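Long-range contacts in myosin-2 (Saccharomyces cerevisiae, PDB 6IXO), which uses its globular tail, the part described here, to bind receptor proteins on organelles while its motor domain carries them along polarized actin cables: residues 111-116 against 147-152; 170-175 against 236-241; 37-42 against 214-219; 12-17 against 407-412. All coordinates share one frame. Where two conformers were deposited one is given. Residues are numbered along the deposited sequence.

Contact 1: residues 111-116 against 147-152; sequences LYSFVV and LKDDFE
This is an antiparallel helix-helix packing in the all-helical globular tail of a class V myosin, joining helix 97-124 to the long helix 134-180 that follows it in the chain. The two short helical segments run at 159° to each other (signed crossing -159°), with their axes 9.2 Å apart at closest approach. Tyr112 lies opposite Phe151 (CA to CA 5.5 Å) and Val115 opposite Lys148 (5.8 Å). Val115 (chi1 t) points at the partner helix: its CG2 reaches Phe151 CD2 at 3.6 Å and Leu147 CD2 at 3.7 Å, while its CG1 sits 3.5 Å from Lys148 N. The Phe151 ring (chi1 m) receives Leu111 CB over one face in a CH-pi contact, 4.1 Å from the ring centroid and 12° off its normal. Tyr112 (chi1 t) lies along the more open flank. Its ring edge meets the backbone, with CE1 3.5 Å from Lys148 O, and its OH comes 3.7 Å from Lys148 CE. A water links Tyr112 OH (3.2 Å) to Glu152 OE1 (3.0 Å), donating to the carboxylate. On the apolar side Leu111 also touches helix 53-67 at Leu58 and helix 71-90 at Ile85, and Phe151 rests on Leu82 of helix 71-90; Tyr112 and Val116 are flanked by Thr386 of a loop.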
# COMPACT_ATOMS: atom_id res chain seq x y z
N LEU A 111 -14.83 8.77 3.07
CA LEU A 111 -15.65 9.54 2.14
C LEU A 111 -16.49 8.61 1.28
O LEU A 111 -17.68 8.84 1.06
CB LEU A 111 -14.77 10.40 1.24
CG LEU A 111 -14.15 11.63 1.89
CD1 LEU A 111 -13.05 12.26 0.99
CD2 LEU A 111 -15.28 12.67 2.22
N TYR A 112 -15.86 7.57 0.77
CA TYR A 112 -16.56 6.66 -0.12
C TYR A 112 -17.67 5.99 0.66
O TYR A 112 -18.81 5.88 0.21
CB TYR A 112 -15.58 5.63 -0.73
CG TYR A 112 -16.29 4.57 -1.55
CD1 TYR A 112 -16.80 4.86 -2.81
CD2 TYR A 112 -16.49 3.29 -1.04
CE1 TYR A 112 -17.50 3.90 -3.55
CE2 TYR A 112 -17.16 2.31 -1.78
CZ TYR A 112 -17.68 2.62 -3.04
OH TYR A 112 -18.33 1.66 -3.78
N SER A 113 -17.34 5.61 1.89
CA SER A 113 -18.31 4.94 2.73
C SER A 113 -19.50 5.86 3.03
O SER A 113 -20.64 5.42 3.11
CB SER A 113 -17.65 4.46 4.03
OG SER A 113 -16.53 3.58 3.72
N PHE A 114 -19.21 7.14 3.21
CA PHE A 114 -20.30 8.08 3.41
C PHE A 114 -21.22 8.15 2.19
O PHE A 114 -22.43 8.20 2.32
CB PHE A 114 -19.80 9.48 3.72
CG PHE A 114 -20.93 10.48 3.73
CD1 PHE A 114 -21.86 10.44 4.74
CD2 PHE A 114 -21.11 11.36 2.68
CE1 PHE A 114 -22.96 11.32 4.74
CE2 PHE A 114 -22.22 12.25 2.68
CZ PHE A 114 -23.13 12.20 3.71
N VAL A 115 -20.63 8.22 1.00
CA VAL A 115 -21.42 8.41 -0.21
C VAL A 115 -22.29 7.18 -0.43
O VAL A 115 -23.46 7.29 -0.78
CB VAL A 115 -20.52 8.71 -1.43
CG1 VAL A 115 -21.32 8.77 -2.71
CG2 VAL A 115 -19.81 10.04 -1.19
N VAL A 116 -21.73 6.00 -0.17
CA VAL A 116 -22.50 4.76 -0.27
C VAL A 116 -23.66 4.82 0.70
O VAL A 116 -24.79 4.46 0.36
CB VAL A 116 -21.61 3.52 0.04
CG1 VAL A 116 -22.49 2.27 0.26
CG2 VAL A 116 -20.65 3.32 -1.09
N LEU A 147 -21.01 10.47 -7.97
CA LEU A 147 -20.03 10.79 -6.93
C LEU A 147 -19.48 9.50 -6.30
O LEU A 147 -18.25 9.36 -6.02
CB LEU A 147 -20.66 11.71 -5.88
CG LEU A 147 -19.69 11.98 -4.72
CD1 LEU A 147 -18.43 12.66 -5.24
CD2 LEU A 147 -20.36 12.80 -3.61
N LYS A 148 -20.37 8.52 -6.12
CA LYS A 148 -19.91 7.18 -5.67
C LYS A 148 -18.85 6.60 -6.61
O LYS A 148 -17.75 6.15 -6.17
CB LYS A 148 -21.11 6.23 -5.55
CG LYS A 148 -20.76 4.77 -5.28
CD LYS A 148 -22.04 3.95 -5.08
CE LYS A 148 -21.77 2.45 -5.01
NZ LYS A 148 -21.21 1.88 -6.27
N ASP A 149 -19.14 6.59 -7.91
CA ASP A 149 -18.11 6.18 -8.89
C ASP A 149 -16.83 7.00 -8.82
O ASP A 149 -15.72 6.44 -8.91
CB ASP A 149 -18.65 6.27 -10.32
CG ASP A 149 -19.68 5.19 -10.63
OD1 ASP A 149 -19.77 4.19 -9.88
OD2 ASP A 149 -20.36 5.35 -11.66
N ASP A 150 -16.95 8.32 -8.68
CA ASP A 150 -15.76 9.18 -8.58
C ASP A 150 -14.91 8.85 -7.34
O ASP A 150 -13.67 8.81 -7.42
CB ASP A 150 -16.17 10.66 -8.55
CG ASP A 150 -16.71 11.17 -9.92
OD1 ASP A 150 -16.51 10.49 -10.94
OD2 ASP A 150 -17.36 12.23 -9.94
N PHE A 151 -15.53 8.59 -6.19
CA PHE A 151 -14.73 8.21 -5.02
C PHE A 151 -14.16 6.79 -5.13
O PHE A 151 -13.07 6.52 -4.65
CB PHE A 151 -15.55 8.36 -3.72
CG PHE A 151 -15.53 9.77 -3.20
CD1 PHE A 151 -14.34 10.42 -3.01
CD2 PHE A 151 -16.69 10.45 -2.93
CE1 PHE A 151 -14.29 11.73 -2.57
CE2 PHE A 151 -16.65 11.76 -2.47
CZ PHE A 151 -15.43 12.39 -2.32
N GLU A 152 -14.89 5.89 -5.77
CA GLU A 152 -14.34 4.59 -6.06
C GLU A 152 -13.08 4.71 -6.92
O GLU A 152 -12.03 4.10 -6.62
CB GLU A 152 -15.41 3.75 -6.75
CG GLU A 152 -14.94 2.37 -7.21
CD GLU A 152 -16.07 1.61 -7.93
OE1 GLU A 152 -16.76 0.80 -7.28
OE2 GLU A 152 -16.25 1.82 -9.15
O HOH W 1 -15.89 -0.19 -4.60

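Contact 2: residues 170-175 against 236-241; sequences LQKKAI and YVDAIC
Ile240, Gln171 and Val237 carry much of this steep helix crossing inside the Dilute-type helical tail, where the long helix 134-180 meets helix 223-247. Both segments are helical; their axes come within 9.9 Å and their directions differ by 69° (signed crossing -69°), so contact is confined to a short patch. CA atoms are nearest at Ile175 and Cys241 (5.5 Å) and at Ala174 and Val237 (6.6 Å). Ile240 (chi1 p, chi2 t) points at the other helix and inserts between Gln171 and Ile175: its CD1 is 4.0 Å from Ile175 CG1 and 4.0 Å from Leu170 O, and its CG2 is 3.4 Å from Gln171 OE1. Val237 (chi1 t) packs by CG2 against Leu170 CD1 at 3.8 Å and Ala174 CB at 4.1 Å; the small alanine leaves room for the valine. Cys241 (chi1 m) sets SG 3.7 Å from Ala174 O and 4.0 Å from Ile175 CA. Leu170 and Ala174 are also backed by Ile205 of helix 202-218, and on the other flank Tyr236 and Ile240 touch Pro372 of a loop, leaving the patch largely buried. Gln171, one of whose two conformers is given, starts sideways from its CA, but chi1 t and chi2 p swing its amide back to the partner helix, where Gln171 OE1 and Tyr236 OH form a very short hydrogen bond of 2.5 Å.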
# COMPACT_ATOMS: atom_id res chain seq x y z
N LEU A 170 11.39 0.53 -2.22
CA LEU A 170 12.04 -0.79 -2.09
C LEU A 170 13.05 -1.11 -3.18
O LEU A 170 14.07 -1.78 -2.92
CB LEU A 170 10.99 -1.90 -2.06
CG LEU A 170 10.27 -2.02 -0.74
CD1 LEU A 170 9.07 -2.94 -0.95
CD2 LEU A 170 11.17 -2.56 0.38
N GLN A 171 12.81 -0.68 -4.41
CA GLN A 171 13.81 -0.88 -5.46
C GLN A 171 15.11 -0.23 -4.98
O GLN A 171 16.20 -0.76 -5.17
CB GLN A 171 13.35 -0.29 -6.81
CG GLN A 171 14.21 -0.72 -8.02
CD GLN A 171 13.73 -2.01 -8.66
OE1 GLN A 171 12.54 -2.33 -8.62
NE2 GLN A 171 14.66 -2.77 -9.25
N LYS A 172 14.97 0.91 -4.32
CA LYS A 172 16.10 1.69 -3.84
C LYS A 172 16.86 1.02 -2.68
O LYS A 172 18.08 1.09 -2.58
CB LYS A 172 15.59 3.09 -3.39
CG LYS A 172 16.73 4.07 -3.00
CD LYS A 172 16.17 5.41 -2.45
CE LYS A 172 17.32 6.42 -2.33
NZ LYS A 172 17.02 7.55 -1.41
N LYS A 173 16.12 0.39 -1.76
CA LYS A 173 16.72 -0.09 -0.52
C LYS A 173 16.91 -1.59 -0.43
O LYS A 173 17.89 -2.04 0.16
CB LYS A 173 15.89 0.37 0.67
CG LYS A 173 15.71 1.87 0.65
CD LYS A 173 14.96 2.43 1.82
CE LYS A 173 14.90 3.95 1.71
NZ LYS A 173 14.33 4.54 2.94
N ALA A 174 15.98 -2.36 -0.99
CA ALA A 174 15.89 -3.79 -0.72
C ALA A 174 17.00 -4.54 -1.41
O ALA A 174 17.53 -5.56 -0.93
CB ALA A 174 14.52 -4.32 -1.15
N ILE A 175 17.36 -4.06 -2.59
CA ILE A 175 18.41 -4.76 -3.31
C ILE A 175 19.72 -4.72 -2.54
O ILE A 175 20.40 -5.73 -2.37
CB ILE A 175 18.58 -4.14 -4.74
CG1 ILE A 175 17.40 -4.58 -5.61
CG2 ILE A 175 19.90 -4.60 -5.33
CD1 ILE A 175 17.37 -3.88 -7.01
N TYR A 236 7.32 -8.43 -4.74
CA TYR A 236 8.15 -7.47 -5.47
C TYR A 236 9.62 -7.59 -5.03
O TYR A 236 10.52 -7.69 -5.85
CB TYR A 236 7.67 -6.04 -5.22
CG TYR A 236 8.33 -5.03 -6.16
CD1 TYR A 236 7.94 -4.94 -7.50
CD2 TYR A 236 9.30 -4.15 -5.70
CE1 TYR A 236 8.54 -4.00 -8.39
CE2 TYR A 236 9.89 -3.16 -6.56
CZ TYR A 236 9.52 -3.13 -7.89
OH TYR A 236 10.07 -2.18 -8.71
N VAL A 237 9.85 -7.54 -3.73
CA VAL A 237 11.22 -7.73 -3.21
C VAL A 237 11.82 -9.05 -3.71
O VAL A 237 12.97 -9.12 -4.15
CB VAL A 237 11.19 -7.70 -1.67
CG1 VAL A 237 12.48 -8.27 -1.08
CG2 VAL A 237 10.90 -6.27 -1.17
N ASP A 238 11.03 -10.10 -3.65
CA ASP A 238 11.47 -11.41 -4.12
C ASP A 238 11.94 -11.33 -5.57
O ASP A 238 13.03 -11.81 -5.90
CB ASP A 238 10.31 -12.40 -3.97
CG ASP A 238 10.74 -13.87 -4.09
OD1 ASP A 238 11.69 -14.28 -3.42
OD2 ASP A 238 10.10 -14.61 -4.85
N ALA A 239 11.13 -10.74 -6.45
CA ALA A 239 11.43 -10.72 -7.89
C ALA A 239 12.68 -9.91 -8.16
O ALA A 239 13.63 -10.41 -8.80
CB ALA A 239 10.20 -10.09 -8.73
N ILE A 240 12.72 -8.68 -7.63
CA ILE A 240 13.81 -7.78 -8.04
C ILE A 240 15.13 -8.24 -7.40
O ILE A 240 16.19 -8.11 -8.02
CB ILE A 240 13.55 -6.28 -7.64
CG1 ILE A 240 13.52 -6.11 -6.13
CG2 ILE A 240 12.27 -5.74 -8.36
CD1 ILE A 240 13.40 -4.60 -5.71
N CYS A 241 15.08 -8.78 -6.17
CA CYS A 241 16.35 -9.29 -5.57
C CYS A 241 16.84 -10.57 -6.25
O CYS A 241 18.05 -10.76 -6.48
CB CYS A 241 16.19 -9.55 -4.07
SG CYS A 241 15.97 -7.97 -3.19

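Contact 3: residues 37-42 against 214-219; sequences VPDAGV and WCMKSF. With SO4 (sulfate ion), chain B.
An extended loop laid across the C-terminal end of a helix forms this contact: residues 37-42, between helices 20-32 and 48-51, lie over the last turn of helix 202-218. Ala40 is nearest Cys215 (CA to CA 5.4 Å) and Gly41 nearest Trp214 (5.2 Å). Ala40 points into the helix, its CB 3.9 Å from Trp214 O and 4.0 Å from Cys215 SG. Gly41 N donates to Ser218 OG at 3.3 Å, nearly linear at 173°. Gly41 has phi/psi 147/178, where a CB would jam against the preceding carbonyl. In this all-helical cargo-binding tail the contact joins two segments 172 residues apart in the chain, pinning an N-terminal loop to helix 202-218. Phe219, the first residue to leave helical angles, leaves its CA sideways, but with chi1 m its ring comes up to the loop: CZ is 3.4 Å from Val37 CG1 and, near the ring plane, 3.4 Å from Pro38 O. Val37 and Phe219 also touch helix 97-124. Val42 CA stands over the six-membered ring of Trp214 (chi1 m) in a CH-pi contact, 3.8 Å from its centroid. Trp214 NE1 makes weak hydrogen bonds to sulfate O4 (3.0 Å) and O2 (3.3 Å); the ion, probably from the crystallisation liquor, also binds His274 NE2.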
# COMPACT_ATOMS: atom_id res chain seq x y z
N VAL A 37 -0.61 14.47 9.84
CA VAL A 37 -0.89 13.09 10.17
C VAL A 37 -0.65 12.89 11.67
O VAL A 37 0.30 13.43 12.21
CB VAL A 37 0.03 12.13 9.32
CG1 VAL A 37 -0.26 10.71 9.66
CG2 VAL A 37 -0.23 12.34 7.84
N PRO A 38 -1.51 12.13 12.36
CA PRO A 38 -1.16 11.85 13.77
C PRO A 38 -0.08 10.78 13.92
O PRO A 38 0.15 10.04 12.98
CB PRO A 38 -2.48 11.36 14.36
CG PRO A 38 -3.22 10.79 13.18
CD PRO A 38 -2.87 11.69 12.02
N ASP A 39 0.52 10.67 15.10
CA ASP A 39 1.58 9.69 15.36
C ASP A 39 1.12 8.22 15.38
O ASP A 39 0.05 7.91 15.91
CB ASP A 39 2.26 10.02 16.69
CG ASP A 39 3.57 10.77 16.50
OD1 ASP A 39 3.90 11.11 15.35
OD2 ASP A 39 4.26 11.02 17.51
N ALA A 40 1.93 7.32 14.83
CA ALA A 40 1.62 5.88 14.85
C ALA A 40 2.69 5.03 15.57
O ALA A 40 3.87 5.40 15.60
CB ALA A 40 1.42 5.38 13.44
N GLY A 41 2.27 3.89 16.13
CA GLY A 41 3.17 3.05 16.91
C GLY A 41 2.52 2.30 18.06
O GLY A 41 1.33 2.49 18.37
N VAL A 42 3.33 1.49 18.74
CA VAL A 42 2.85 0.53 19.73
C VAL A 42 2.10 1.15 20.93
O VAL A 42 1.08 0.61 21.35
CB VAL A 42 4.03 -0.35 20.28
CG1 VAL A 42 5.20 0.52 20.72
CG2 VAL A 42 3.54 -1.25 21.42
N TRP A 214 2.37 -0.56 11.54
CA TRP A 214 1.87 0.25 12.67
C TRP A 214 0.98 1.41 12.22
O TRP A 214 0.05 1.77 12.93
CB TRP A 214 3.04 0.78 13.50
CG TRP A 214 3.54 -0.26 14.42
CD1 TRP A 214 4.75 -0.93 14.36
CD2 TRP A 214 2.82 -0.82 15.52
NE1 TRP A 214 4.81 -1.84 15.39
CE2 TRP A 214 3.64 -1.80 16.11
CE3 TRP A 214 1.55 -0.59 16.07
CZ2 TRP A 214 3.25 -2.55 17.22
CZ3 TRP A 214 1.16 -1.32 17.17
CH2 TRP A 214 2.00 -2.29 17.74
N CYS A 215 1.25 1.97 11.02
CA CYS A 215 0.38 3.05 10.48
C CYS A 215 -0.99 2.49 10.17
O CYS A 215 -2.04 3.09 10.51
CB CYS A 215 1.01 3.69 9.21
SG CYS A 215 2.38 4.79 9.64
N MET A 216 -1.02 1.31 9.55
CA MET A 216 -2.29 0.65 9.27
C MET A 216 -3.03 0.24 10.52
O MET A 216 -4.26 0.43 10.63
CB MET A 216 -2.07 -0.56 8.38
CG MET A 216 -1.59 -0.08 7.02
SD MET A 216 -2.20 -1.15 5.75
CE MET A 216 -1.59 -0.32 4.29
N LYS A 217 -2.30 -0.31 11.49
CA LYS A 217 -2.93 -0.65 12.77
C LYS A 217 -3.48 0.59 13.52
O LYS A 217 -4.65 0.63 13.98
CB LYS A 217 -1.91 -1.40 13.65
CG LYS A 217 -2.53 -1.93 14.93
CD LYS A 217 -1.75 -3.10 15.52
CE LYS A 217 -2.57 -3.73 16.67
NZ LYS A 217 -2.03 -5.05 17.10
N SER A 218 -2.63 1.61 13.64
CA SER A 218 -2.98 2.78 14.44
C SER A 218 -4.07 3.57 13.76
O SER A 218 -4.88 4.20 14.44
CB SER A 218 -1.80 3.69 14.70
OG SER A 218 -0.81 3.06 15.50
N PHE A 219 -4.07 3.55 12.42
CA PHE A 219 -5.06 4.36 11.69
C PHE A 219 -6.32 3.58 11.40
O PHE A 219 -7.12 4.00 10.56
CB PHE A 219 -4.49 4.91 10.36
CG PHE A 219 -3.37 5.90 10.54
CD1 PHE A 219 -2.96 6.28 11.82
CD2 PHE A 219 -2.70 6.42 9.43
CE1 PHE A 219 -1.90 7.18 12.00
CE2 PHE A 219 -1.65 7.31 9.60
CZ PHE A 219 -1.25 7.69 10.90
S SO4 B . 6.93 -4.66 16.49
O1 SO4 B . 7.93 -5.65 16.12
O2 SO4 B . 7.52 -3.32 16.49
O3 SO4 B . 6.41 -4.97 17.82
O4 SO4 B . 5.83 -4.70 15.53

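Contact 4: residues 12-17 against 407-412; sequences ELYRLL and RIVDLV
A two-pronged salt bridge flanks the packing of an N-terminal helix, 6-18, against a C-terminal one, 403-415. Glu12 (chi1 t, chi2 t) offers both carboxylate oxygens to Arg407: NE donates to OE2 at 3.0 Å and 171°, and NH2 to OE1 at 3.0 Å and 150°. With chi1 t and chi2 p, Arg407 brings its guanidinium to the acid, and Glu12 OE2 lies at its edge, near its plane. The charges pointing elsewhere are paired within their own helices, Arg15 with Glu18 and Asp410 with Lys406. Across this antiparallel helix pair of the globular tail (152° between segments, signed crossing -152°, axes 10.0 Å apart), Leu13 is nearest Ile408, CA to CA 6.1 Å. Leu16 (chi1 m) wedges its CB 3.7 Å from Ile408 CG1 and its CD1 3.5 Å from Arg407 CG, against the aliphatic part of the arginine that carries the salt bridge; Leu17 CD2 reaches Ile408 CD1 at 3.5 Å. Leu13 CG sits 3.9 Å from Leu411 CB, and beyond it Leu13, Leu17 and Val412 touch Glu64 of helix 53-67.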
# COMPACT_ATOMS: atom_id res chain seq x y z
N GLU A 12 -27.40 32.01 8.08
CA GLU A 12 -25.94 32.14 8.15
C GLU A 12 -25.28 30.94 7.49
O GLU A 12 -24.30 31.10 6.76
CB GLU A 12 -25.45 32.30 9.59
CG GLU A 12 -23.91 32.48 9.67
CD GLU A 12 -23.36 32.85 11.05
OE1 GLU A 12 -24.08 32.78 12.08
OE2 GLU A 12 -22.18 33.22 11.09
N LEU A 13 -25.81 29.73 7.72
CA LEU A 13 -25.23 28.53 7.11
C LEU A 13 -25.27 28.65 5.61
O LEU A 13 -24.30 28.36 4.91
CB LEU A 13 -25.98 27.27 7.53
CG LEU A 13 -25.41 26.45 8.67
CD1 LEU A 13 -26.43 25.39 9.06
CD2 LEU A 13 -24.03 25.82 8.27
N TYR A 14 -26.42 29.10 5.12
CA TYR A 14 -26.66 29.19 3.70
C TYR A 14 -25.68 30.13 3.02
O TYR A 14 -25.12 29.80 1.97
CB TYR A 14 -28.09 29.68 3.42
CG TYR A 14 -28.44 29.61 1.96
CD1 TYR A 14 -28.20 30.69 1.12
CD2 TYR A 14 -28.98 28.45 1.42
CE1 TYR A 14 -28.50 30.63 -0.23
CE2 TYR A 14 -29.30 28.38 0.07
CZ TYR A 14 -29.05 29.47 -0.75
OH TYR A 14 -29.35 29.40 -2.09
N ARG A 15 -25.48 31.30 3.59
CA ARG A 15 -24.50 32.24 3.04
C ARG A 15 -23.08 31.68 3.12
O ARG A 15 -22.26 31.96 2.24
CB ARG A 15 -24.55 33.57 3.77
CG ARG A 15 -25.91 34.25 3.73
CD ARG A 15 -26.45 34.34 2.30
NE ARG A 15 -27.61 35.23 2.19
CZ ARG A 15 -28.19 35.58 1.05
NH1 ARG A 15 -27.71 35.12 -0.11
NH2 ARG A 15 -29.23 36.40 1.05
N LEU A 16 -22.77 30.92 4.16
CA LEU A 16 -21.40 30.33 4.21
C LEU A 16 -21.22 29.32 3.09
O LEU A 16 -20.17 29.22 2.47
CB LEU A 16 -21.12 29.69 5.56
CG LEU A 16 -20.94 30.72 6.69
CD1 LEU A 16 -21.15 30.11 8.06
CD2 LEU A 16 -19.56 31.40 6.60
N LEU A 17 -22.27 28.55 2.82
CA LEU A 17 -22.13 27.44 1.88
C LEU A 17 -22.18 27.90 0.42
O LEU A 17 -21.50 27.32 -0.43
CB LEU A 17 -23.18 26.39 2.16
CG LEU A 17 -23.01 25.74 3.54
CD1 LEU A 17 -24.30 25.06 4.02
CD2 LEU A 17 -21.87 24.74 3.54
N ARG A 407 -16.92 27.83 11.13
CA ARG A 407 -18.23 28.42 11.53
C ARG A 407 -19.36 27.47 11.11
O ARG A 407 -20.32 27.26 11.86
CB ARG A 407 -18.41 29.79 10.91
CG ARG A 407 -19.75 30.42 11.27
CD ARG A 407 -19.89 30.59 12.79
NE ARG A 407 -21.07 31.40 13.14
CZ ARG A 407 -21.57 31.46 14.36
NH1 ARG A 407 -20.99 30.78 15.34
NH2 ARG A 407 -22.64 32.21 14.61
N ILE A 408 -19.22 26.88 9.92
CA ILE A 408 -20.21 25.92 9.45
C ILE A 408 -20.33 24.77 10.44
O ILE A 408 -21.42 24.41 10.89
CB ILE A 408 -19.84 25.37 8.05
CG1 ILE A 408 -19.97 26.45 6.97
CG2 ILE A 408 -20.71 24.17 7.70
CD1 ILE A 408 -19.34 26.06 5.62
N VAL A 409 -19.19 24.18 10.80
CA VAL A 409 -19.23 23.08 11.73
C VAL A 409 -19.82 23.49 13.07
O VAL A 409 -20.63 22.74 13.63
CB VAL A 409 -17.81 22.48 11.92
CG1 VAL A 409 -17.82 21.47 13.02
CG2 VAL A 409 -17.37 21.83 10.62
N ASP A 410 -19.49 24.68 13.56
CA ASP A 410 -20.08 25.15 14.82
C ASP A 410 -21.59 25.35 14.71
O ASP A 410 -22.33 25.10 15.67
CB ASP A 410 -19.43 26.46 15.29
CG ASP A 410 -17.94 26.30 15.64
OD1 ASP A 410 -17.44 25.16 15.72
OD2 ASP A 410 -17.26 27.34 15.83
N LEU A 411 -22.04 25.84 13.56
CA LEU A 411 -23.47 26.13 13.39
C LEU A 411 -24.23 24.81 13.27
O LEU A 411 -25.26 24.64 13.87
CB LEU A 411 -23.72 27.02 12.18
CG LEU A 411 -23.34 28.49 12.33
CD1 LEU A 411 -23.32 29.14 10.97
CD2 LEU A 411 -24.29 29.21 13.29
N VAL A 412 -23.69 23.88 12.49
CA VAL A 412 -24.28 22.56 12.40
C VAL A 412 -24.40 21.95 13.79
O VAL A 412 -25.46 21.46 14.20
CB VAL A 412 -23.47 21.62 11.51
CG1 VAL A 412 -23.92 20.19 11.73
CG2 VAL A 412 -23.62 22.03 10.06

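Overall arrangement
From the N terminus, contact 4 opens first and closes last: its segments at 12-17 and 407-412 bring the two ends of the chain together, and the other three contacts lie nested in that loop. Contact 3 opens next at 37-42 and closes at 214-219, enclosing contact 1, which closes the hairpin of helices 97-124 and 134-180. Contact 2 starts farther along helix 134-180 and closes on helix 223-247, crossing contact 3. Helix 134-180 therefore links contacts 1 and 2, whose centres are 34 Å apart on opposite sides of the chain's centre. Contacts 4 and 2 are farthest apart, about 51 Å between centres, also on opposite sides of the chain's centre.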